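Local coordinates for chromosome partition protein Smc (Pyrococcus yayanosii, PDB 5XEI), which is probably required for chromosome condensation and partitioning as a DNA-binding, ATP-hydrolysing homodimer, here as its ABC-type head domain with part of the coiled-coil arm, at residues A[1-5]-A[90-94]; A[15-19]-A[74-78]; A[28-34]-A[489-495]; A[37-41]-A[478-482]; A[132-136]-A[441-445]. All blocks are in the same frame, centred on the assembly; numbering follows the deposited sequence.

Contact 1 (A[1-5]-A[90-94]); sequences MPYIE and DRGFP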
# COMPACT_ATOMS: atom_id res chain seq x y z
N MET A 1 -2.64 12.36 -24.38
CA MET A 1 -1.98 13.31 -23.48
C MET A 1 -2.36 14.77 -23.77
O MET A 1 -2.56 15.14 -24.93
CB MET A 1 -0.45 13.14 -23.54
CG MET A 1 0.02 11.78 -23.03
SD MET A 1 -0.97 11.13 -21.63
CE MET A 1 -0.68 12.33 -20.31
N PRO A 2 -2.47 15.61 -22.69
CA PRO A 2 -2.71 17.05 -22.90
C PRO A 2 -1.57 17.72 -23.65
O PRO A 2 -0.64 17.03 -24.09
CB PRO A 2 -2.84 17.60 -21.47
CG PRO A 2 -3.20 16.43 -20.64
CD PRO A 2 -2.48 15.26 -21.26
N TYR A 3 -1.62 19.04 -23.80
CA TYR A 3 -0.51 19.75 -24.41
C TYR A 3 -0.69 21.25 -24.19
O TYR A 3 -1.82 21.74 -24.08
CB TYR A 3 -0.39 19.42 -25.91
CG TYR A 3 -1.53 19.94 -26.75
CD1 TYR A 3 -1.48 21.21 -27.31
CD2 TYR A 3 -2.66 19.16 -26.98
CE1 TYR A 3 -2.51 21.70 -28.07
CE2 TYR A 3 -3.70 19.64 -27.75
CZ TYR A 3 -3.62 20.92 -28.30
OH TYR A 3 -4.64 21.44 -29.06
N ILE A 4 0.43 21.97 -24.15
CA ILE A 4 0.42 23.38 -23.77
C ILE A 4 -0.13 24.20 -24.93
O ILE A 4 0.49 24.28 -25.99
CB ILE A 4 1.83 23.84 -23.40
CG1 ILE A 4 2.39 22.94 -22.30
CG2 ILE A 4 1.79 25.31 -23.01
CD1 ILE A 4 3.89 23.04 -22.13
N GLU A 5 -1.28 24.82 -24.71
CA GLU A 5 -1.82 25.72 -25.73
C GLU A 5 -1.11 27.06 -25.72
O GLU A 5 -0.88 27.65 -26.78
CB GLU A 5 -3.32 25.92 -25.54
CG GLU A 5 -4.02 24.63 -25.10
CD GLU A 5 -5.53 24.78 -24.91
OE1 GLU A 5 -6.29 24.43 -25.85
OE2 GLU A 5 -5.95 25.22 -23.82
N ASP A 90 -8.46 15.33 -24.16
CA ASP A 90 -8.23 13.90 -23.99
C ASP A 90 -8.31 13.46 -22.53
O ASP A 90 -8.10 12.28 -22.24
CB ASP A 90 -6.86 13.55 -24.56
CG ASP A 90 -5.72 13.95 -23.63
OD1 ASP A 90 -5.53 15.18 -23.40
OD2 ASP A 90 -5.03 13.04 -23.13
N ARG A 91 -8.56 14.39 -21.60
CA ARG A 91 -8.76 14.09 -20.18
C ARG A 91 -7.56 13.41 -19.53
O ARG A 91 -7.72 12.65 -18.57
CB ARG A 91 -10.02 13.24 -19.97
CG ARG A 91 -11.32 13.99 -20.13
CD ARG A 91 -11.35 15.20 -19.25
NE ARG A 91 -12.67 15.81 -19.21
CZ ARG A 91 -13.15 16.60 -20.16
NH1 ARG A 91 -14.36 17.14 -20.05
NH2 ARG A 91 -12.43 16.84 -21.25
N GLY A 92 -6.34 13.67 -20.01
CA GLY A 92 -5.17 13.25 -19.25
C GLY A 92 -5.16 13.81 -17.84
O GLY A 92 -4.67 13.18 -16.91
N PHE A 93 -5.70 15.01 -17.68
CA PHE A 93 -5.91 15.56 -16.36
C PHE A 93 -7.23 15.03 -15.79
O PHE A 93 -8.26 15.13 -16.46
CB PHE A 93 -5.96 17.08 -16.40
CG PHE A 93 -4.64 17.73 -16.59
CD1 PHE A 93 -3.75 17.84 -15.53
CD2 PHE A 93 -4.29 18.28 -17.81
CE1 PHE A 93 -2.53 18.47 -15.69
CE2 PHE A 93 -3.06 18.91 -17.98
CZ PHE A 93 -2.18 19.00 -16.91
N PRO A 94 -7.22 14.45 -14.58
CA PRO A 94 -8.49 14.10 -13.92
C PRO A 94 -9.31 15.32 -13.55
O PRO A 94 -9.51 15.61 -12.37
CB PRO A 94 -8.04 13.33 -12.67
CG PRO A 94 -6.63 13.76 -12.45
CD PRO A 94 -6.06 13.94 -13.83
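The chain terminus is fixed here by charge: the amino group of Met1 forms a salt bridge and hydrogen bond with Asp90, Met1 N to Asp90 OD2 at 2.8 Å. The CA-to-CB bond of Asp90 points toward the 1-5 segment, and the p rotamer (chi1 77°) brings OD2 to Met1 N. The second oxygen finds no donor in the next residue, since Pro2 N carries no hydrogen; Pro2 N and Asp90 OD1 merely lie 3.2 Å apart. Met1 itself sets off from the backbone away from 90-94, and its chi angles are m, m, m, so the side chain is curled rather than extended; it packs on Met134. The 1-5 segment leads into strand 3-10 of the antiparallel sheet of the ATPase head, and 90-94 belongs to the loop joining strands 80-87 and 99-106, so the loop folds back over the start of the strand that neighbours 80-87. Pro2 packs against this loop: its CG meets Phe93 CD2 at 3.6 Å, and its CD lies 3.9 Å from Gly92 CA. A beta carbon on Gly92 would point toward the 1-5 segment and run into Pro2 CD. Phe93, in the m rotamer, starts sideways from its backbone and carries its ring to the proline; the same ring also meets Phe86 and packs on Leu129 and Leu130 of helix 123-132.

Contact 2 (A[15-19]-A[74-78]); sequences YGNRK and EPPAK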
# COMPACT_ATOMS: atom_id res chain seq x y z
N TYR A 15 11.08 39.66 -18.73
CA TYR A 15 9.91 40.14 -19.44
C TYR A 15 9.28 41.26 -18.61
O TYR A 15 9.37 41.26 -17.38
CB TYR A 15 8.94 38.97 -19.72
CG TYR A 15 9.60 37.92 -20.60
CD1 TYR A 15 10.61 37.11 -20.10
CD2 TYR A 15 9.26 37.77 -21.94
CE1 TYR A 15 11.26 36.17 -20.89
CE2 TYR A 15 9.91 36.81 -22.75
CZ TYR A 15 10.90 36.02 -22.20
OH TYR A 15 11.58 35.08 -22.96
N GLY A 16 8.70 42.25 -19.28
CA GLY A 16 8.34 43.47 -18.59
C GLY A 16 7.14 43.26 -17.69
O GLY A 16 6.68 42.14 -17.45
N ASN A 17 6.60 44.38 -17.20
CA ASN A 17 5.32 44.33 -16.49
C ASN A 17 4.16 44.02 -17.42
O ASN A 17 3.13 43.52 -16.97
CB ASN A 17 5.04 45.66 -15.78
CG ASN A 17 6.24 46.19 -15.07
OD1 ASN A 17 6.88 47.13 -15.54
ND2 ASN A 17 6.57 45.58 -13.93
N ARG A 18 4.30 44.33 -18.71
CA ARG A 18 3.30 43.91 -19.68
C ARG A 18 3.13 42.40 -19.65
O ARG A 18 4.11 41.65 -19.71
CB ARG A 18 3.71 44.37 -21.08
CG ARG A 18 3.76 45.88 -21.21
CD ARG A 18 4.12 46.36 -22.61
NE ARG A 18 5.53 46.74 -22.76
CZ ARG A 18 6.13 47.77 -22.16
NH1 ARG A 18 5.46 48.53 -21.30
NH2 ARG A 18 7.42 48.04 -22.40
N LYS A 19 1.88 41.94 -19.52
CA LYS A 19 1.59 40.54 -19.74
C LYS A 19 2.11 40.12 -21.12
O LYS A 19 2.12 40.91 -22.06
CB LYS A 19 0.08 40.31 -19.62
CG LYS A 19 -0.43 38.89 -19.81
CD LYS A 19 -1.95 38.93 -19.89
CE LYS A 19 -2.59 37.56 -19.80
NZ LYS A 19 -4.07 37.59 -20.09
N GLU A 74 10.87 50.64 -17.74
CA GLU A 74 9.75 50.07 -17.01
C GLU A 74 10.10 49.92 -15.54
O GLU A 74 11.24 49.57 -15.20
CB GLU A 74 9.34 48.72 -17.57
CG GLU A 74 9.09 48.72 -19.05
CD GLU A 74 8.51 47.41 -19.53
OE1 GLU A 74 8.70 47.10 -20.72
OE2 GLU A 74 7.87 46.71 -18.73
N PRO A 75 9.14 50.15 -14.65
CA PRO A 75 9.36 50.00 -13.20
C PRO A 75 9.49 48.55 -12.79
O PRO A 75 8.92 47.66 -13.44
CB PRO A 75 8.10 50.62 -12.60
CG PRO A 75 7.06 50.37 -13.67
CD PRO A 75 7.78 50.64 -14.95
N PRO A 76 10.17 48.28 -11.68
CA PRO A 76 10.21 46.90 -11.15
C PRO A 76 8.81 46.37 -10.92
O PRO A 76 7.87 47.13 -10.63
CB PRO A 76 10.98 47.04 -9.84
CG PRO A 76 11.66 48.41 -9.91
CD PRO A 76 10.76 49.25 -10.74
N ALA A 77 8.65 45.07 -11.08
CA ALA A 77 7.33 44.47 -10.94
C ALA A 77 6.98 44.30 -9.48
O ALA A 77 7.85 44.19 -8.61
CB ALA A 77 7.27 43.12 -11.65
N LYS A 78 5.67 44.25 -9.21
CA LYS A 78 5.24 43.98 -7.84
C LYS A 78 5.25 42.49 -7.52
O LYS A 78 5.14 42.13 -6.34
CB LYS A 78 3.83 44.53 -7.58
CG LYS A 78 3.54 45.96 -8.08
CD LYS A 78 4.38 47.02 -7.39
CE LYS A 78 4.27 48.38 -8.13
NZ LYS A 78 5.44 49.31 -7.90
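This is a polar loop-to-loop contact at the edge of the head domain, joining the loop between strands 3-10 and 20-23 to the one that leads from helix 41-49 into strand 80-87. Neither segment has regular structure, and the two bury 269 Å² between them. Glu74 is the central residue: its CA-to-CB bond points toward the 15-19 segment, and OE2 accepts a hydrogen bond from the backbone Asn17 N at 3.1 Å. The same oxygen lies 3.3 Å from Gly16 CA, and a beta carbon on Gly16 would clash with it. Asn17 reaches the other way, laying its side chain against Pro75 and Ala77; the CA atoms of Asn17 and Ala77 are 5.9 Å apart. Arg18 bends its guanidinium over to the Glu74 carboxylate in a salt bridge, although Arg18 NH2 and Glu74 OE1 are modelled too close, at 2.3 Å, for their exact placement to be trusted. Beyond the two segments, Phe68 touches the side chains of Asn17, Glu74 and Ala77, and Tyr15 OH bonds to Gly38 O in the predicted ATP-binding loop. The backbone amide of Asn17 thus gives the Glu74 carboxylate a well-defined donor, while the pairing with Arg18 is consistent with charge compensation but not precisely placed.

Contact 3 (A[28-34]-A[489-495]); sequences FTAIVGA and ADKIIGV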
# COMPACT_ATOMS: atom_id res chain seq x y z
N PHE A 28 5.99 21.05 -33.22
CA PHE A 28 7.34 21.55 -33.04
C PHE A 28 7.27 23.07 -33.05
O PHE A 28 7.00 23.67 -34.09
CB PHE A 28 8.20 20.98 -34.17
CG PHE A 28 9.66 21.26 -34.06
CD1 PHE A 28 10.18 22.02 -33.03
CD2 PHE A 28 10.53 20.74 -35.01
CE1 PHE A 28 11.55 22.27 -32.97
CE2 PHE A 28 11.89 20.98 -34.94
CZ PHE A 28 12.40 21.75 -33.91
N THR A 29 7.46 23.70 -31.89
CA THR A 29 7.69 25.14 -31.81
C THR A 29 9.15 25.38 -31.46
O THR A 29 9.73 24.64 -30.66
CB THR A 29 6.80 25.82 -30.76
OG1 THR A 29 5.43 25.59 -31.07
CG2 THR A 29 7.05 27.33 -30.71
N ALA A 30 9.75 26.42 -32.05
CA ALA A 30 11.15 26.75 -31.82
C ALA A 30 11.28 28.19 -31.30
O ALA A 30 10.94 29.15 -32.00
CB ALA A 30 11.96 26.57 -33.10
N ILE A 31 11.78 28.32 -30.08
CA ILE A 31 12.17 29.61 -29.52
C ILE A 31 13.59 29.93 -29.99
O ILE A 31 14.53 29.17 -29.71
CB ILE A 31 12.11 29.60 -27.99
CG1 ILE A 31 10.83 28.91 -27.46
CG2 ILE A 31 12.24 31.02 -27.48
CD1 ILE A 31 9.56 29.55 -27.88
N VAL A 32 13.76 31.06 -30.69
CA VAL A 32 15.07 31.48 -31.19
C VAL A 32 15.33 32.93 -30.82
O VAL A 32 14.40 33.73 -30.64
CB VAL A 32 15.24 31.28 -32.71
CG1 VAL A 32 15.06 29.82 -33.06
CG2 VAL A 32 14.26 32.16 -33.48
N GLY A 33 16.61 33.26 -30.73
CA GLY A 33 17.10 34.55 -30.31
C GLY A 33 18.55 34.45 -29.91
O GLY A 33 19.08 33.36 -29.69
N ALA A 34 19.20 35.61 -29.82
CA ALA A 34 20.64 35.62 -29.58
C ALA A 34 20.96 35.32 -28.13
O ALA A 34 20.08 35.31 -27.25
CB ALA A 34 21.24 36.98 -29.96
N ALA A 489 10.90 23.44 -37.76
CA ALA A 489 9.82 23.76 -36.85
C ALA A 489 8.55 24.07 -37.64
O ALA A 489 8.61 24.51 -38.79
CB ALA A 489 10.19 24.95 -35.96
N ASP A 490 7.41 23.79 -37.02
CA ASP A 490 6.12 24.20 -37.57
C ASP A 490 5.86 25.67 -37.29
O ASP A 490 5.15 26.33 -38.06
CB ASP A 490 4.97 23.38 -36.96
CG ASP A 490 5.22 21.88 -36.99
OD1 ASP A 490 6.35 21.44 -36.67
OD2 ASP A 490 4.28 21.13 -37.34
N LYS A 491 6.38 26.18 -36.18
CA LYS A 491 6.22 27.56 -35.76
C LYS A 491 7.55 28.01 -35.15
O LYS A 491 8.27 27.22 -34.54
CB LYS A 491 5.09 27.72 -34.74
CG LYS A 491 5.21 28.98 -33.87
CD LYS A 491 4.05 29.14 -32.88
CE LYS A 491 2.75 29.44 -33.60
NZ LYS A 491 1.70 29.95 -32.69
N ILE A 492 7.88 29.29 -35.36
CA ILE A 492 9.06 29.91 -34.79
C ILE A 492 8.62 31.11 -33.98
O ILE A 492 7.84 31.94 -34.45
CB ILE A 492 10.08 30.32 -35.87
CG1 ILE A 492 10.43 29.12 -36.75
CG2 ILE A 492 11.33 30.89 -35.23
CD1 ILE A 492 10.97 29.51 -38.12
N ILE A 493 9.09 31.19 -32.73
CA ILE A 493 8.89 32.33 -31.85
C ILE A 493 10.24 33.02 -31.73
O ILE A 493 11.25 32.37 -31.39
CB ILE A 493 8.37 31.90 -30.46
CG1 ILE A 493 6.97 31.27 -30.52
CG2 ILE A 493 8.42 33.06 -29.48
CD1 ILE A 493 5.87 32.20 -30.95
N GLY A 494 10.27 34.32 -32.00
CA GLY A 494 11.48 35.11 -31.84
C GLY A 494 11.47 35.83 -30.51
O GLY A 494 10.42 36.25 -30.02
N VAL A 495 12.67 35.97 -29.93
CA VAL A 495 12.85 36.58 -28.61
C VAL A 495 14.08 37.47 -28.67
O VAL A 495 15.18 36.99 -28.89
CB VAL A 495 13.01 35.52 -27.51
CG1 VAL A 495 13.51 36.18 -26.20
CG2 VAL A 495 11.70 34.80 -27.29
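Branched apolar side chains pack across two neighbouring strands at the middle of this contact. On one face Ile31 CD1 meets Ile493 CB at 3.7 Å and Ile31 CG2 meets Val495 CG2 at 3.8 Å; on the other, Val32 CG2 touches Ile492 CG2 at 3.6 Å, and Ala30 CB lies 3.7 Å from Ala489 CB. Strands 28-32 and 491-495 run parallel, their axes 4.7 Å apart and 20° from exact alignment. The hydrogen bonds follow the parallel pattern: Ala30 N to Lys491 O (3.0 Å), Ile493 N to Ala30 O (2.8 Å), Val32 N to Ile493 O (2.9 Å) and Val495 N to Val32 O (2.9 Å). Strand 28-32 is the one that leads into the P-loop of the ABC-type head, whose predicted ATP-binding residues begin at Ala34; strand 475-480 flanks it on its other side. Toward the start of the strands, Ala489 CA sits over the Phe28 ring in a CH-pi contact, 3.9 Å from the centroid. Beyond it the pairing loosens: Phe28 O accepts from Asp490 N at 3.0 Å and more weakly from Lys491 N at 3.3 Å, while Phe28 N makes a weak bond to Asp490 OD1 at 3.5 Å.

Contact 4 (A[37-41]-A[478-482]); sequences SGKSN and VITLR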
# COMPACT_ATOMS: atom_id res chain seq x y z
N SER A 37 19.22 37.15 -25.24
CA SER A 37 17.93 37.70 -25.57
C SER A 37 16.90 37.33 -24.53
O SER A 37 15.78 37.85 -24.58
CB SER A 37 17.46 37.17 -26.92
OG SER A 37 17.12 35.79 -26.82
N GLY A 38 17.25 36.41 -23.63
CA GLY A 38 16.34 35.90 -22.62
C GLY A 38 15.41 34.83 -23.12
O GLY A 38 14.34 34.62 -22.52
N LYS A 39 15.75 34.17 -24.23
CA LYS A 39 14.87 33.12 -24.73
C LYS A 39 14.76 31.97 -23.72
O LYS A 39 13.72 31.30 -23.65
CB LYS A 39 15.37 32.63 -26.09
CG LYS A 39 16.86 32.24 -26.15
CD LYS A 39 17.29 31.82 -27.58
CE LYS A 39 18.67 31.15 -27.61
NZ LYS A 39 19.73 31.95 -26.93
N SER A 40 15.78 31.76 -22.89
CA SER A 40 15.80 30.60 -22.00
C SER A 40 14.95 30.80 -20.76
O SER A 40 14.57 29.82 -20.10
CB SER A 40 17.23 30.30 -21.60
OG SER A 40 18.10 30.36 -22.73
N ASN A 41 14.65 32.04 -20.41
CA ASN A 41 13.77 32.28 -19.29
C ASN A 41 12.37 31.74 -19.53
O ASN A 41 11.60 31.60 -18.56
CB ASN A 41 13.74 33.78 -19.00
CG ASN A 41 15.10 34.32 -18.57
OD1 ASN A 41 15.85 33.68 -17.81
ND2 ASN A 41 15.42 35.51 -19.03
N VAL A 478 11.55 23.85 -28.49
CA VAL A 478 13.02 23.84 -28.55
C VAL A 478 13.56 25.27 -28.56
O VAL A 478 13.24 26.05 -29.47
CB VAL A 478 13.55 23.07 -29.76
CG1 VAL A 478 15.08 23.12 -29.76
CG2 VAL A 478 13.08 21.62 -29.74
N ILE A 479 14.39 25.60 -27.58
CA ILE A 479 15.01 26.91 -27.46
C ILE A 479 16.41 26.82 -28.05
O ILE A 479 17.31 26.22 -27.46
CB ILE A 479 15.07 27.38 -26.00
CG1 ILE A 479 13.72 27.28 -25.32
CG2 ILE A 479 15.57 28.83 -25.91
CD1 ILE A 479 13.82 27.59 -23.85
N THR A 480 16.60 27.45 -29.20
CA THR A 480 17.79 27.22 -29.99
C THR A 480 18.17 28.49 -30.73
O THR A 480 17.45 29.49 -30.70
CB THR A 480 17.57 26.06 -30.98
OG1 THR A 480 18.79 25.79 -31.68
CG2 THR A 480 16.51 26.40 -32.00
N LEU A 481 19.32 28.44 -31.40
CA LEU A 481 19.71 29.49 -32.33
C LEU A 481 20.25 28.91 -33.63
O LEU A 481 20.67 29.68 -34.50
CB LEU A 481 20.73 30.42 -31.66
CG LEU A 481 21.89 29.63 -31.08
CD1 LEU A 481 23.03 29.60 -32.08
CD2 LEU A 481 22.32 30.20 -29.75
N ARG A 482 20.22 27.59 -33.79
CA ARG A 482 20.81 26.91 -34.93
C ARG A 482 19.79 26.80 -36.07
O ARG A 482 18.66 26.36 -35.86
CB ARG A 482 21.28 25.52 -34.52
CG ARG A 482 21.95 25.50 -33.15
CD ARG A 482 23.36 26.07 -33.21
NE ARG A 482 24.21 25.32 -34.13
CZ ARG A 482 24.94 24.25 -33.80
NH1 ARG A 482 24.91 23.79 -32.56
NH2 ARG A 482 25.69 23.64 -34.71
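The most striking feature is that Lys39, a lysine of the predicted ATP-binding loop, meets 478-482 through its aliphatic chain, with no hydrogen bond between the segments. The p rotamer at chi1 (51°) and extended chi2 and chi3 carry the side chain obliquely past the end of strand 475-480: Lys39 CG packs on Ile479 CG2 at 3.7 Å, Lys39 CE lies 3.7 Å from Thr480 O, and Lys39 NZ comes within 4.2 Å of Leu481 CD2. A turn at chi4 (m) directs the amino group to the P-loop itself, where it bonds weakly to Ala34 O. Ser40 completes the packing, its CA 4.1 Å from Ile479 CD1. Ser37 to Ser40 are the Ser-Gly-Lys-Ser end of the Walker A motif, predicted to bind ATP; Gly38, at phi 81°, takes the positive phi that glycine readily adopts, and Ser37 OG accepts a weak hydrogen bond from Lys39 N. At the other end of the contact Thr480 OG1 accepts from Arg482 N at 3.1 Å in an ST turn, with Arg482 at the N-cap of helix 483-488, and Thr480 OG1 also bonds to Asp452. Strand 475-480 lies between strands 28-32 and 445-449 in the parallel part of the mixed sheet, so the contact sets the end of the P-loop, where helix 41-49 begins, against the end of strand 475-480.

Contact 5 (A[132-136]-A[441-445]); sequences AAMIS and KPAPF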
# COMPACT_ATOMS: atom_id res chain seq x y z
N ALA A 132 -0.78 12.86 -11.79
CA ALA A 132 -1.84 12.07 -12.40
C ALA A 132 -1.84 12.21 -13.92
O ALA A 132 -2.12 11.24 -14.63
CB ALA A 132 -3.19 12.48 -11.82
N ALA A 133 -1.51 13.38 -14.44
CA ALA A 133 -1.39 13.54 -15.88
C ALA A 133 -0.01 13.15 -16.40
O ALA A 133 0.33 13.44 -17.56
CB ALA A 133 -1.71 14.99 -16.28
N MET A 134 0.79 12.51 -15.54
CA MET A 134 2.20 12.20 -15.78
C MET A 134 2.91 13.33 -16.52
O MET A 134 3.75 13.09 -17.38
CB MET A 134 2.36 10.86 -16.52
CG MET A 134 1.79 10.79 -17.93
SD MET A 134 2.86 9.84 -19.04
CE MET A 134 2.04 10.06 -20.60
N ILE A 135 2.58 14.57 -16.17
CA ILE A 135 3.33 15.73 -16.64
C ILE A 135 4.70 15.71 -15.98
O ILE A 135 4.80 15.78 -14.74
CB ILE A 135 2.60 17.03 -16.33
CG1 ILE A 135 1.24 17.08 -17.01
CG2 ILE A 135 3.48 18.23 -16.73
CD1 ILE A 135 1.26 17.66 -18.38
N SER A 136 5.76 15.64 -16.79
CA SER A 136 7.13 15.70 -16.29
C SER A 136 7.44 14.60 -15.27
O SER A 136 7.60 14.90 -14.07
CB SER A 136 7.40 17.11 -15.73
OG SER A 136 8.45 17.12 -14.76
N LYS A 441 6.16 5.60 -24.23
CA LYS A 441 5.10 6.33 -23.52
C LYS A 441 5.35 7.82 -23.67
O LYS A 441 6.03 8.44 -22.85
CB LYS A 441 5.04 5.91 -22.05
CG LYS A 441 3.66 6.13 -21.42
CD LYS A 441 3.33 5.10 -20.30
CE LYS A 441 2.70 3.80 -20.84
NZ LYS A 441 2.41 2.74 -19.80
N PRO A 442 4.77 8.43 -24.71
CA PRO A 442 4.96 9.88 -24.93
C PRO A 442 4.51 10.69 -23.72
O PRO A 442 3.39 10.53 -23.24
CB PRO A 442 4.09 10.17 -26.15
CG PRO A 442 3.58 8.85 -26.66
CD PRO A 442 3.70 7.87 -25.55
N ALA A 443 5.38 11.57 -23.24
CA ALA A 443 4.94 12.61 -22.32
C ALA A 443 4.16 13.68 -23.08
O ALA A 443 4.31 13.82 -24.30
CB ALA A 443 6.14 13.23 -21.61
N PRO A 444 3.31 14.46 -22.38
CA PRO A 444 2.49 15.47 -23.09
C PRO A 444 3.30 16.49 -23.87
O PRO A 444 2.88 16.93 -24.95
CB PRO A 444 1.70 16.13 -21.95
CG PRO A 444 1.64 15.10 -20.90
CD PRO A 444 2.95 14.39 -20.95
N PHE A 445 4.46 16.90 -23.36
CA PHE A 445 5.35 17.75 -24.12
C PHE A 445 6.77 17.48 -23.67
O PHE A 445 7.00 16.89 -22.60
CB PHE A 445 5.02 19.24 -23.92
CG PHE A 445 5.38 19.72 -22.56
CD1 PHE A 445 4.49 19.58 -21.51
CD2 PHE A 445 6.65 20.24 -22.30
CE1 PHE A 445 4.82 19.99 -20.25
CE2 PHE A 445 6.99 20.64 -21.03
CZ PHE A 445 6.08 20.52 -20.01
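The loops leaving two helices meet here. Helix 123-132 closes in a Schellman motif in which Met134 is the C-prime residue, with positive phi (37°); Ile135 N returns to Leu130 O and Met134 N to Ser131 O. Across from it, Lys441 is the first residue beyond helix 424-440; Pro442 and Ala443 are extended, Pro444 (phi/psi -58/-36) turns, and the chain enters strand 445-449. The backbones come closest at Ile135 and Pro444, whose CA atoms are 6.5 Å apart. The Schellman turn carries Met134 past the helix end, and its side chain crosses to the prolines: Met134 CE lies 3.0 Å from Pro442 O, 4.2 Å from Ala443 CA and 4.4 Å from Pro444 CD. Pro444 points toward the 132-136 segment, where Ile135 CD1 touches its CG at 3.6 Å. Ile135 CG2 continues to the Phe445 ring, 4.2 Å from CE1. Phe445 and Ser136 both pack on Leu142 of strand 142-143, and Met134 also touches Met1. With no hydrogen bond or salt bridge between the segments, cohesion rests on van der Waals packing, 285 Å² of buried surface in all, while several polar groups of 441-445 have partners elsewhere, such as Ala443 N with Tyr446 OH and Phe445 O with Asn141 ND2.

All five contacts lie in the ATPase head. Contacts 3 and 4, centres 8 Å apart, share the mixed sheet: strand 28-32 of contact 3 hydrogen-bonds to strand 475-480 of contact 4, whose span is nested within that of contact 3. Contact 2, about 21 Å from contact 4 between centres, joins it through Tyr15 and Gly38. Contacts 1 and 5 follow in series along the chain, yet their centres are 9 Å apart; Met1 and Pro2 pack on Ala133, Met134 and Pro444. Because contacts 3, 4 and 5 pair early residues with residues beyond 440, N- and C-terminal parts build one head across the intervening coiled-coil arm.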